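Local coordinates for conserved hypothetical protein (Sulfolobus solfataricus, PDB 2GF6) that binds coenzyme A between its subunits and, as a hotdog-fold protein of the 4-hydroxybenzoyl-CoA thioesterase family, probably hydrolyses acyl-CoA thioesters, at residues A24-Y29 with A65-P70; R69-G74 with V97-E102. All blocks are in the same frame, centred on the assembly; numbering follows the deposited sequence.

Interaction 1. Residues A24-Y29 with A65-P70; sequences AHYAAY and AIYHRP. With COA (coenzyme A), chain F.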
ATOM      1  N   ALA A  24      -6.210   4.472 -11.110  1.00 28.27           N
ATOM      2  CA  ALA A  24      -4.945   4.238 -10.424  1.00 29.30           C
ATOM      3  C   ALA A  24      -4.568   5.422  -9.524  1.00 30.35           C
ATOM      4  O   ALA A  24      -4.733   6.598  -9.895  1.00 29.96           O
ATOM      5  CB  ALA A  24      -3.855   3.966 -11.423  1.00 29.45           C
ATOM      6  N   HIS A  25      -4.060   5.081  -8.348  1.00 31.51           N
ATOM      7  CA  HIS A  25      -3.736   6.038  -7.296  1.00 32.01           C
ATOM      8  C   HIS A  25      -2.229   6.358  -7.285  1.00 32.25           C
ATOM      9  O   HIS A  25      -1.424   5.744  -8.010  1.00 32.33           O
ATOM     10  CB  HIS A  25      -4.206   5.500  -5.916  1.00 32.04           C
ATOM     11  CG  HIS A  25      -3.695   4.125  -5.566  1.00 33.18           C
ATOM     12  ND1 HIS A  25      -2.380   3.739  -5.725  1.00 31.90           N
ATOM     13  CD2 HIS A  25      -4.330   3.052  -5.037  1.00 35.09           C
ATOM     14  CE1 HIS A  25      -2.229   2.493  -5.326  1.00 33.11           C
ATOM     15  NE2 HIS A  25      -3.392   2.060  -4.875  1.00 33.21           N
ATOM     16  N   TYR A  26      -1.858   7.320  -6.448  1.00 32.11           N
ATOM     17  CA  TYR A  26      -0.488   7.789  -6.349  1.00 31.73           C
ATOM     18  C   TYR A  26       0.556   6.714  -6.257  1.00 32.92           C
ATOM     19  O   TYR A  26       1.615   6.850  -6.884  1.00 34.40           O
ATOM     20  CB  TYR A  26      -0.357   8.628  -5.084  1.00 31.35           C
ATOM     21  CG  TYR A  26       0.926   9.398  -4.835  1.00 28.93           C
ATOM     22  CD1 TYR A  26       1.154  10.618  -5.452  1.00 30.93           C
ATOM     23  CD2 TYR A  26       1.833   8.976  -3.886  1.00 30.10           C
ATOM     24  CE1 TYR A  26       2.270  11.362  -5.198  1.00 28.31           C
ATOM     25  CE2 TYR A  26       2.992   9.736  -3.598  1.00 28.47           C
ATOM     26  CZ  TYR A  26       3.191  10.934  -4.265  1.00 30.09           C
ATOM     27  OH  TYR A  26       4.273  11.720  -4.027  1.00 26.71           O
ATOM     28  N   ALA A  27       0.320   5.697  -5.429  1.00 32.45           N
ATOM     29  CA  ALA A  27       1.347   4.684  -5.150  1.00 32.19           C
ATOM     30  C   ALA A  27       1.428   3.741  -6.310  1.00 31.45           C
ATOM     31  O   ALA A  27       2.435   3.100  -6.529  1.00 31.43           O
ATOM     32  CB  ALA A  27       1.007   3.889  -3.850  1.00 33.04           C
ATOM     33  N   ALA A  28       0.350   3.620  -7.056  1.00 30.57           N
ATOM     34  CA  ALA A  28       0.364   2.708  -8.182  1.00 29.74           C
ATOM     35  C   ALA A  28       1.465   3.105  -9.159  1.00 29.33           C
ATOM     36  O   ALA A  28       2.195   2.248  -9.715  1.00 29.11           O
ATOM     37  CB  ALA A  28      -0.969   2.725  -8.853  1.00 29.98           C
ATOM     38  N   TYR A  29       1.620   4.411  -9.344  1.00 28.68           N
ATOM     39  CA  TYR A  29       2.567   4.930 -10.342  1.00 28.95           C
ATOM     40  C   TYR A  29       3.989   4.612  -9.932  1.00 29.41           C
ATOM     41  O   TYR A  29       4.848   4.354 -10.784  1.00 30.00           O
ATOM     42  CB  TYR A  29       2.319   6.433 -10.597  1.00 28.62           C
ATOM     43  CG  TYR A  29       1.047   6.681 -11.424  1.00 27.63           C
ATOM     44  CD1 TYR A  29       1.055   6.554 -12.808  1.00 28.71           C
ATOM     45  CD2 TYR A  29      -0.169   6.966 -10.819  1.00 26.05           C
ATOM     46  CE1 TYR A  29      -0.084   6.732 -13.549  1.00 29.14           C
ATOM     47  CE2 TYR A  29      -1.315   7.156 -11.561  1.00 26.95           C
ATOM     48  CZ  TYR A  29      -1.274   7.034 -12.919  1.00 28.93           C
ATOM     49  OH  TYR A  29      -2.418   7.212 -13.694  1.00 28.96           O
ATOM     50  N   ALA A  65       5.642  14.147 -11.043  1.00 28.60           N
ATOM     51  CA  ALA A  65       4.743  13.576 -12.053  1.00 28.76           C
ATOM     52  C   ALA A  65       3.614  14.542 -12.469  1.00 29.43           C
ATOM     53  O   ALA A  65       3.151  15.347 -11.675  1.00 29.66           O
ATOM     54  CB  ALA A  65       4.130  12.225 -11.561  1.00 28.46           C
ATOM     55  N   ILE A  66       3.207  14.425 -13.722  1.00 29.63           N
ATOM     56  CA  ILE A  66       2.040  15.090 -14.291  1.00 30.71           C
ATOM     57  C   ILE A  66       1.116  13.980 -14.827  1.00 30.77           C
ATOM     58  O   ILE A  66       1.548  13.103 -15.571  1.00 30.29           O
ATOM     59  CB  ILE A  66       2.441  16.048 -15.440  1.00 30.79           C
ATOM     60  CG1 ILE A  66       3.256  17.222 -14.897  1.00 31.66           C
ATOM     61  CG2 ILE A  66       1.215  16.610 -16.177  1.00 32.22           C
ATOM     62  CD1 ILE A  66       4.093  17.965 -15.994  1.00 31.50           C
ATOM     63  N   TYR A  67      -0.160  14.038 -14.447  1.00 31.03           N
ATOM     64  CA  TYR A  67      -1.125  13.011 -14.762  1.00 31.09           C
ATOM     65  C   TYR A  67      -2.107  13.586 -15.761  1.00 31.36           C
ATOM     66  O   TYR A  67      -3.044  14.279 -15.381  1.00 31.46           O
ATOM     67  CB  TYR A  67      -1.843  12.577 -13.493  1.00 31.66           C
ATOM     68  CG  TYR A  67      -0.902  12.236 -12.360  1.00 31.66           C
ATOM     69  CD1 TYR A  67      -0.454  13.212 -11.488  1.00 32.82           C
ATOM     70  CD2 TYR A  67      -0.463  10.937 -12.157  1.00 33.06           C
ATOM     71  CE1 TYR A  67       0.411  12.913 -10.445  1.00 33.12           C
ATOM     72  CE2 TYR A  67       0.430  10.616 -11.099  1.00 33.11           C
ATOM     73  CZ  TYR A  67       0.845  11.605 -10.243  1.00 33.20           C
ATOM     74  OH  TYR A  67       1.715  11.321  -9.197  1.00 32.61           O
ATOM     75  N   HIS A  68      -1.870  13.321 -17.044  1.00 31.73           N
ATOM     76  CA  HIS A  68      -2.674  13.903 -18.108  1.00 32.00           C
ATOM     77  C   HIS A  68      -3.984  13.177 -18.226  1.00 32.42           C
ATOM     78  O   HIS A  68      -5.019  13.764 -18.571  1.00 33.56           O
ATOM     79  CB  HIS A  68      -1.964  13.778 -19.459  1.00 32.72           C
ATOM     80  CG  HIS A  68      -0.718  14.586 -19.577  1.00 31.77           C
ATOM     81  ND1 HIS A  68      -0.739  15.950 -19.768  1.00 31.33           N
ATOM     82  CD2 HIS A  68       0.586  14.219 -19.604  1.00 31.51           C
ATOM     83  CE1 HIS A  68       0.501  16.394 -19.875  1.00 32.90           C
ATOM     84  NE2 HIS A  68       1.323  15.362 -19.780  1.00 32.79           N
ATOM     85  N   ARG A  69      -3.928  11.869 -18.037  1.00 32.08           N
ATOM     86  CA  ARG A  69      -5.102  11.057 -18.233  1.00 31.83           C
ATOM     87  C   ARG A  69      -5.112   9.995 -17.185  1.00 30.85           C
ATOM     88  O   ARG A  69      -4.039   9.544 -16.746  1.00 29.27           O
ATOM     89  CB  ARG A  69      -5.073  10.399 -19.603  1.00 32.10           C
ATOM     90  CG  ARG A  69      -5.287  11.344 -20.768  1.00 35.58           C
ATOM     91  CD  ARG A  69      -5.074  10.591 -22.078  1.00 40.04           C
ATOM     92  NE  ARG A  69      -4.449  11.440 -23.095  1.00 43.59           N
ATOM     93  CZ  ARG A  69      -4.921  11.668 -24.324  1.00 46.02           C
ATOM     94  NH1 ARG A  69      -6.045  11.102 -24.762  1.00 48.17           N
ATOM     95  NH2 ARG A  69      -4.244  12.479 -25.140  1.00 46.40           N
ATOM     96  N   PRO A  70      -6.316   9.565 -16.800  1.00 29.93           N
ATOM     97  CA  PRO A  70      -6.437   8.531 -15.806  1.00 30.13           C
ATOM     98  C   PRO A  70      -6.170   7.167 -16.423  1.00 30.50           C
ATOM     99  O   PRO A  70      -6.356   6.985 -17.624  1.00 30.65           O
ATOM    100  CB  PRO A  70      -7.898   8.626 -15.396  1.00 29.79           C
ATOM    101  CG  PRO A  70      -8.593   9.005 -16.705  1.00 30.12           C
ATOM    102  CD  PRO A  70      -7.635   9.964 -17.344  1.00 30.14           C
TER
HETATM  103  N1A COA F 500      -0.822  22.794 -12.860  1.00 41.51           N
HETATM  104  C2A COA F 500      -1.557  23.970 -12.852  1.00 40.86           C
HETATM  105  N3A COA F 500      -2.789  24.026 -13.477  1.00 40.24           N
HETATM  106  C4A COA F 500      -3.278  22.938 -14.106  1.00 41.00           C
HETATM  107  C5A COA F 500      -2.560  21.751 -14.137  1.00 41.20           C
HETATM  108  C6A COA F 500      -1.327  21.675 -13.507  1.00 40.27           C
HETATM  109  N6A COA F 500      -0.658  20.525 -13.523  1.00 40.00           N
HETATM  110  N7A COA F 500      -3.275  20.842 -14.829  1.00 40.80           N
HETATM  111  C8A COA F 500      -4.421  21.418 -15.232  1.00 41.35           C
HETATM  112  N9A COA F 500      -4.435  22.719 -14.796  1.00 43.31           N
HETATM  113  C1B COA F 500      -5.442  23.758 -15.113  1.00 46.62           C
HETATM  114  C2B COA F 500      -5.685  23.892 -16.611  1.00 47.83           C
HETATM  115  O2B COA F 500      -4.857  24.853 -17.205  1.00 48.61           O
HETATM  116  C3B COA F 500      -7.137  24.290 -16.650  1.00 48.88           C
HETATM  117  O3B COA F 500      -7.264  25.659 -16.385  1.00 51.58           O
HETATM  118  P3B COA F 500      -7.980  26.581 -17.485  1.00 54.75           P
HETATM  119  O7A COA F 500      -7.937  28.000 -16.968  1.00 54.44           O
HETATM  120  O8A COA F 500      -9.424  26.113 -17.685  1.00 53.00           O
HETATM  121  O9A COA F 500      -7.144  26.476 -18.749  1.00 54.00           O
HETATM  122  C4B COA F 500      -7.749  23.532 -15.497  1.00 48.32           C
HETATM  123  O4B COA F 500      -6.706  23.452 -14.541  1.00 48.21           O
HETATM  124  C5B COA F 500      -8.196  22.137 -15.908  1.00 48.42           C
HETATM  125  O5B COA F 500      -7.324  21.573 -16.861  1.00 47.22           O
HETATM  126  P1A COA F 500      -7.921  20.851 -18.171  1.00 50.14           P
HETATM  127  O1A COA F 500      -6.832  20.100 -18.906  1.00 52.00           O
HETATM  128  O2A COA F 500      -8.579  21.851 -19.084  1.00 50.47           O
HETATM  129  O3A COA F 500      -8.945  19.778 -17.522  1.00 49.53           O
HETATM  130  P2A COA F 500      -9.802  18.688 -18.361  1.00 48.09           P
HETATM  131  O4A COA F 500      -9.214  18.481 -19.727  1.00 48.03           O
HETATM  132  O5A COA F 500     -11.263  19.116 -18.372  1.00 47.72           O
HETATM  133  O6A COA F 500      -9.669  17.325 -17.532  1.00 46.53           O
HETATM  134  CBP COA F 500      -8.534  15.644 -16.417  1.00 42.73           C
HETATM  135  CCP COA F 500      -8.627  17.143 -16.614  1.00 43.64           C
HETATM  136  CDP COA F 500      -8.656  14.921 -17.769  1.00 44.23           C
HETATM  137  CEP COA F 500      -9.691  15.241 -15.502  1.00 41.65           C
HETATM  138  CAP COA F 500      -7.147  15.336 -15.862  1.00 40.11           C
HETATM  139  OAP COA F 500      -6.177  15.597 -16.846  1.00 39.15           O
HETATM  140  C9P COA F 500      -6.991  13.906 -15.433  1.00 36.98           C
HETATM  141  O9P COA F 500      -8.022  12.976 -15.526  1.00 35.46           O
HETATM  142  N8P COA F 500      -5.817  13.602 -14.941  1.00 34.72           N
HETATM  143  C7P COA F 500      -5.550  12.270 -14.476  1.00 33.23           C
HETATM  144  C6P COA F 500      -5.924  12.187 -13.019  1.00 33.33           C
HETATM  145  C5P COA F 500      -5.231  10.997 -12.438  1.00 31.06           C
HETATM  146  O5P COA F 500      -5.384   9.872 -12.928  1.00 28.85           O
HETATM  147  N4P COA F 500      -4.446  11.291 -11.430  1.00 30.89           N
HETATM  148  C3P COA F 500      -4.615  10.715 -10.137  1.00 32.36           C
HETATM  149  C2P COA F 500      -3.675   9.548  -9.982  1.00 32.39           C
HETATM  150  S1P COA F 500      -2.343   9.823  -8.807  1.00 33.15           S
HETATM  151  O   HOH W   1       2.824   8.885  -8.098  1.00 21.13           O
HETATM  152  O   HOH W   2      -1.939   9.326 -15.355  1.00 23.15           O
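Tyr26, Tyr29 and Tyr67 bring the start of a helix against the end of a strand, beside the thiol end of coenzyme A. At the head of 24-29, Ala24 O lies 3.1 Å from C2P of the ligand, and His25 takes the N-cap position, its ND1 receiving a weak bond from Ala28 N. Tyr26 N is 3.5 Å from the sulfur S1P. The Tyr26 side chain swings away from its own amide (chi1 -172°), which brings CD1 to the hydroxyl of Tyr67; a water also joins Tyr26 O to Tyr67 OH, itself hydrogen-bonded to Ser63 OG of the second subunit. Tyr29 and Tyr67 together make most of the contact: the edge of Tyr67 meets the Tyr29 face in a T-shaped pair, centroids 5.1 Å apart and planes at 68°, closest between Tyr29 CD2 and Tyr67 CE2 (3.7 Å). S1P lies over one face of Tyr67, 3.7 Å above its plane. The Tyr29 hydroxyl accepts from a second water that also donates to Arg69 O. A leucine in place of Tyr29 would probably deprive the Tyr67 edge of its aromatic face and that water of its hydroxyl partner. Helix 26-45 thus meets the end of strand 56-67 in the hotdog fold, with Thr105 of strand 102-115 touching both Tyr29 and Tyr67, while Ala65 and Ile66 continue the sheet antiparallel into the second subunit.

Interaction 2. Residues R69-G74 with V97-E102; sequences RPVKLG and VLKDGE. With COA (coenzyme A), chain F.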
ATOM      1  N   ARG A  69      -3.928  11.869 -18.037  1.00 32.08           N
ATOM      2  CA  ARG A  69      -5.102  11.057 -18.233  1.00 31.83           C
ATOM      3  C   ARG A  69      -5.112   9.995 -17.185  1.00 30.85           C
ATOM      4  O   ARG A  69      -4.039   9.544 -16.746  1.00 29.27           O
ATOM      5  CB  ARG A  69      -5.073  10.399 -19.603  1.00 32.10           C
ATOM      6  CG  ARG A  69      -5.287  11.344 -20.768  1.00 35.58           C
ATOM      7  CD  ARG A  69      -5.074  10.591 -22.078  1.00 40.04           C
ATOM      8  NE  ARG A  69      -4.449  11.440 -23.095  1.00 43.59           N
ATOM      9  CZ  ARG A  69      -4.921  11.668 -24.324  1.00 46.02           C
ATOM     10  NH1 ARG A  69      -6.045  11.102 -24.762  1.00 48.17           N
ATOM     11  NH2 ARG A  69      -4.244  12.479 -25.140  1.00 46.40           N
ATOM     12  N   PRO A  70      -6.316   9.565 -16.800  1.00 29.93           N
ATOM     13  CA  PRO A  70      -6.437   8.531 -15.806  1.00 30.13           C
ATOM     14  C   PRO A  70      -6.170   7.167 -16.423  1.00 30.50           C
ATOM     15  O   PRO A  70      -6.356   6.985 -17.624  1.00 30.65           O
ATOM     16  CB  PRO A  70      -7.898   8.626 -15.396  1.00 29.79           C
ATOM     17  CG  PRO A  70      -8.593   9.005 -16.705  1.00 30.12           C
ATOM     18  CD  PRO A  70      -7.635   9.964 -17.344  1.00 30.14           C
ATOM     19  N   VAL A  71      -5.749   6.216 -15.596  1.00 30.47           N
ATOM     20  CA  VAL A  71      -5.741   4.814 -15.987  1.00 30.60           C
ATOM     21  C   VAL A  71      -6.607   4.004 -15.006  1.00 30.48           C
ATOM     22  O   VAL A  71      -6.701   4.313 -13.809  1.00 29.75           O
ATOM     23  CB  VAL A  71      -4.276   4.226 -16.130  1.00 30.64           C
ATOM     24  CG1 VAL A  71      -3.559   4.918 -17.267  1.00 31.71           C
ATOM     25  CG2 VAL A  71      -3.466   4.363 -14.876  1.00 30.18           C
ATOM     26  N   LYS A  72      -7.194   2.945 -15.528  1.00 30.18           N
ATOM     27  CA  LYS A  72      -8.234   2.212 -14.848  1.00 30.78           C
ATOM     28  C   LYS A  72      -7.918   0.749 -14.717  1.00 30.41           C
ATOM     29  O   LYS A  72      -6.976   0.227 -15.318  1.00 29.94           O
ATOM     30  CB  LYS A  72      -9.548   2.363 -15.623  1.00 30.42           C
ATOM     31  CG  LYS A  72      -9.941   3.823 -15.807  1.00 31.76           C
ATOM     32  CD  LYS A  72     -11.194   3.995 -16.631  1.00 31.79           C
ATOM     33  CE  LYS A  72     -12.391   3.375 -15.921  1.00 35.33           C
ATOM     34  NZ  LYS A  72     -13.652   4.135 -16.118  1.00 38.36           N
ATOM     35  N   LEU A  73      -8.760   0.074 -13.946  1.00 30.24           N
ATOM     36  CA  LEU A  73      -8.554  -1.326 -13.663  1.00 30.05           C
ATOM     37  C   LEU A  73      -8.572  -2.101 -14.969  1.00 30.23           C
ATOM     38  O   LEU A  73      -9.522  -2.004 -15.738  1.00 30.51           O
ATOM     39  CB  LEU A  73      -9.643  -1.809 -12.721  1.00 29.83           C
ATOM     40  CG  LEU A  73      -9.677  -3.273 -12.321  1.00 29.46           C
ATOM     41  CD1 LEU A  73      -8.510  -3.655 -11.475  1.00 30.49           C
ATOM     42  CD2 LEU A  73     -11.024  -3.506 -11.579  1.00 29.91           C
ATOM     43  N   GLY A  74      -7.516  -2.866 -15.236  1.00 29.99           N
ATOM     44  CA  GLY A  74      -7.477  -3.674 -16.459  1.00 29.54           C
ATOM     45  C   GLY A  74      -6.674  -3.060 -17.599  1.00 29.96           C
ATOM     46  O   GLY A  74      -6.223  -3.782 -18.490  1.00 29.73           O
ATOM     47  N   VAL A  97       4.213   7.251 -19.275  1.00 32.49           N
ATOM     48  CA  VAL A  97       3.270   6.138 -19.338  1.00 32.18           C
ATOM     49  C   VAL A  97       2.340   6.309 -20.534  1.00 32.04           C
ATOM     50  O   VAL A  97       1.800   7.391 -20.766  1.00 31.82           O
ATOM     51  CB  VAL A  97       2.454   5.986 -18.050  1.00 32.24           C
ATOM     52  CG1 VAL A  97       1.529   4.751 -18.122  1.00 33.13           C
ATOM     53  CG2 VAL A  97       3.383   5.856 -16.851  1.00 31.82           C
ATOM     54  N   LEU A  98       2.188   5.242 -21.305  1.00 31.95           N
ATOM     55  CA  LEU A  98       1.269   5.237 -22.457  1.00 32.53           C
ATOM     56  C   LEU A  98       0.157   4.219 -22.260  1.00 32.58           C
ATOM     57  O   LEU A  98       0.326   3.195 -21.582  1.00 32.13           O
ATOM     58  CB  LEU A  98       1.995   4.901 -23.759  1.00 32.33           C
ATOM     59  CG  LEU A  98       2.987   5.884 -24.362  1.00 32.89           C
ATOM     60  CD1 LEU A  98       4.131   6.154 -23.429  1.00 34.64           C
ATOM     61  CD2 LEU A  98       3.488   5.288 -25.643  1.00 33.08           C
ATOM     62  N   LYS A  99      -0.968   4.493 -22.893  1.00 33.12           N
ATOM     63  CA  LYS A  99      -2.075   3.566 -22.896  1.00 34.15           C
ATOM     64  C   LYS A  99      -2.679   3.593 -24.287  1.00 34.40           C
ATOM     65  O   LYS A  99      -3.015   4.658 -24.802  1.00 34.40           O
ATOM     66  CB  LYS A  99      -3.092   3.973 -21.856  1.00 34.21           C
ATOM     67  CG  LYS A  99      -4.154   2.961 -21.653  1.00 36.39           C
ATOM     68  CD  LYS A  99      -5.224   3.511 -20.756  1.00 39.69           C
ATOM     69  CE  LYS A  99      -6.510   3.778 -21.502  1.00 42.50           C
ATOM     70  NZ  LYS A  99      -7.646   3.979 -20.526  1.00 45.80           N
ATOM     71  N   ASP A 100      -2.777   2.422 -24.906  1.00 34.96           N
ATOM     72  CA  ASP A 100      -3.145   2.323 -26.314  1.00 35.51           C
ATOM     73  C   ASP A 100      -2.332   3.349 -27.099  1.00 35.17           C
ATOM     74  O   ASP A 100      -2.869   4.063 -27.943  1.00 35.08           O
ATOM     75  CB  ASP A 100      -4.652   2.565 -26.531  1.00 36.05           C
ATOM     76  CG  ASP A 100      -5.543   1.700 -25.623  1.00 38.15           C
ATOM     77  OD1 ASP A 100      -5.308   0.472 -25.510  1.00 42.89           O
ATOM     78  OD2 ASP A 100      -6.496   2.257 -25.033  1.00 38.46           O
ATOM     79  N   GLY A 101      -1.045   3.424 -26.799  1.00 34.80           N
ATOM     80  CA  GLY A 101      -0.163   4.390 -27.419  1.00 34.95           C
ATOM     81  C   GLY A 101      -0.497   5.878 -27.290  1.00 35.08           C
ATOM     82  O   GLY A 101       0.012   6.676 -28.077  1.00 35.69           O
ATOM     83  N   GLU A 102      -1.334   6.274 -26.326  1.00 34.81           N
ATOM     84  CA  GLU A 102      -1.502   7.702 -25.990  1.00 34.42           C
ATOM     85  C   GLU A 102      -0.877   8.038 -24.620  1.00 33.10           C
ATOM     86  O   GLU A 102      -0.925   7.218 -23.683  1.00 32.73           O
ATOM     87  CB  GLU A 102      -2.988   8.074 -26.023  1.00 35.30           C
ATOM     88  CG  GLU A 102      -3.599   8.074 -27.433  1.00 38.43           C
ATOM     89  CD  GLU A 102      -3.185   9.294 -28.301  1.00 42.56           C
ATOM     90  OE1 GLU A 102      -2.622  10.268 -27.740  1.00 46.45           O
ATOM     91  OE2 GLU A 102      -3.427   9.287 -29.539  1.00 43.38           O
TER
HETATM   92  N1A COA F 500      -0.822  22.794 -12.860  1.00 41.51           N
HETATM   93  C2A COA F 500      -1.557  23.970 -12.852  1.00 40.86           C
HETATM   94  N3A COA F 500      -2.789  24.026 -13.477  1.00 40.24           N
HETATM   95  C4A COA F 500      -3.278  22.938 -14.106  1.00 41.00           C
HETATM   96  C5A COA F 500      -2.560  21.751 -14.137  1.00 41.20           C
HETATM   97  C6A COA F 500      -1.327  21.675 -13.507  1.00 40.27           C
HETATM   98  N6A COA F 500      -0.658  20.525 -13.523  1.00 40.00           N
HETATM   99  N7A COA F 500      -3.275  20.842 -14.829  1.00 40.80           N
HETATM  100  C8A COA F 500      -4.421  21.418 -15.232  1.00 41.35           C
HETATM  101  N9A COA F 500      -4.435  22.719 -14.796  1.00 43.31           N
HETATM  102  C1B COA F 500      -5.442  23.758 -15.113  1.00 46.62           C
HETATM  103  C2B COA F 500      -5.685  23.892 -16.611  1.00 47.83           C
HETATM  104  O2B COA F 500      -4.857  24.853 -17.205  1.00 48.61           O
HETATM  105  C3B COA F 500      -7.137  24.290 -16.650  1.00 48.88           C
HETATM  106  O3B COA F 500      -7.264  25.659 -16.385  1.00 51.58           O
HETATM  107  P3B COA F 500      -7.980  26.581 -17.485  1.00 54.75           P
HETATM  108  O7A COA F 500      -7.937  28.000 -16.968  1.00 54.44           O
HETATM  109  O8A COA F 500      -9.424  26.113 -17.685  1.00 53.00           O
HETATM  110  O9A COA F 500      -7.144  26.476 -18.749  1.00 54.00           O
HETATM  111  C4B COA F 500      -7.749  23.532 -15.497  1.00 48.32           C
HETATM  112  O4B COA F 500      -6.706  23.452 -14.541  1.00 48.21           O
HETATM  113  C5B COA F 500      -8.196  22.137 -15.908  1.00 48.42           C
HETATM  114  O5B COA F 500      -7.324  21.573 -16.861  1.00 47.22           O
HETATM  115  P1A COA F 500      -7.921  20.851 -18.171  1.00 50.14           P
HETATM  116  O1A COA F 500      -6.832  20.100 -18.906  1.00 52.00           O
HETATM  117  O2A COA F 500      -8.579  21.851 -19.084  1.00 50.47           O
HETATM  118  O3A COA F 500      -8.945  19.778 -17.522  1.00 49.53           O
HETATM  119  P2A COA F 500      -9.802  18.688 -18.361  1.00 48.09           P
HETATM  120  O4A COA F 500      -9.214  18.481 -19.727  1.00 48.03           O
HETATM  121  O5A COA F 500     -11.263  19.116 -18.372  1.00 47.72           O
HETATM  122  O6A COA F 500      -9.669  17.325 -17.532  1.00 46.53           O
HETATM  123  CBP COA F 500      -8.534  15.644 -16.417  1.00 42.73           C
HETATM  124  CCP COA F 500      -8.627  17.143 -16.614  1.00 43.64           C
HETATM  125  CDP COA F 500      -8.656  14.921 -17.769  1.00 44.23           C
HETATM  126  CEP COA F 500      -9.691  15.241 -15.502  1.00 41.65           C
HETATM  127  CAP COA F 500      -7.147  15.336 -15.862  1.00 40.11           C
HETATM  128  OAP COA F 500      -6.177  15.597 -16.846  1.00 39.15           O
HETATM  129  C9P COA F 500      -6.991  13.906 -15.433  1.00 36.98           C
HETATM  130  O9P COA F 500      -8.022  12.976 -15.526  1.00 35.46           O
HETATM  131  N8P COA F 500      -5.817  13.602 -14.941  1.00 34.72           N
HETATM  132  C7P COA F 500      -5.550  12.270 -14.476  1.00 33.23           C
HETATM  133  C6P COA F 500      -5.924  12.187 -13.019  1.00 33.33           C
HETATM  134  C5P COA F 500      -5.231  10.997 -12.438  1.00 31.06           C
HETATM  135  O5P COA F 500      -5.384   9.872 -12.928  1.00 28.85           O
HETATM  136  N4P COA F 500      -4.446  11.291 -11.430  1.00 30.89           N
HETATM  137  C3P COA F 500      -4.615  10.715 -10.137  1.00 32.36           C
HETATM  138  C2P COA F 500      -3.675   9.548  -9.982  1.00 32.39           C
HETATM  139  S1P COA F 500      -2.343   9.823  -8.807  1.00 33.15           S
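Arg69 and Val71, in the loop that leaves strand 56-67, face Lys99 and Glu102 at the beta hairpin joining strands 90-99 and 102-115 of the hotdog sheet. The hairpin closes through a type I' turn from Lys99 to Glu102, in which both backbone bonds between these two residues, Lys99 N to Glu102 O and Glu102 N to Lys99 O, measure 2.8 Å. Asp100 and Gly101 at its corners have positive phi, a conformation that favours glycine at the second of them.

The charged part is loose. Arg69 NH2 and Glu102 OE1 form a long salt bridge of 3.8 Å; the guanidinium and carboxylate planes differ by 31°, and the oxygen stands well out of the guanidinium plane, so no N-H points at it and attraction of charge is what remains. CB of Glu102 lies over one face of the guanidinium. Arg69 NE makes a weak hydrogen bond to Leu103 O, on the strand just after the turn.

The apolar part joins Val71 to the aliphatic chain of Lys99, the two side chains running past each other in opposite directions. Val71, buried, also packs on Leu77 and Thr104, so this portion reaches below the charged surface. The Lys99 chain is extended at first (chi1 -171°), then bends at chi3, bringing NZ to a salt bridge with Asp75, which also accepts from Lys72 N. Short of that charged end, Lys99 CD touches Val71 CG1 at 4.1 Å.

Overall arrangement
Interactions 1 and 2 meet end to end on the chain: Arg69 and Pro70 belong to both, and their centres are 10 Å apart. Two direct contacts couple them, a probable hydrogen bond between Ala24 N and Val71 O (2.7 Å) and packing of Tyr29 OH against Val71 CG2 (3.3 Å). One coenzyme A runs past both. Interaction 1 lies beside the thiol end and supplies Tyr67 O to N8P (2.9 Å) and His68 O to OAP (2.8 Å). The shared Pro70, between the two residues that face the hairpin, Arg69 and Val71, puts its CA 3.3 Å from O5P. Glu62, Trp119 and Ser121 of the second subunit add further hydrogen bonds to the ligand.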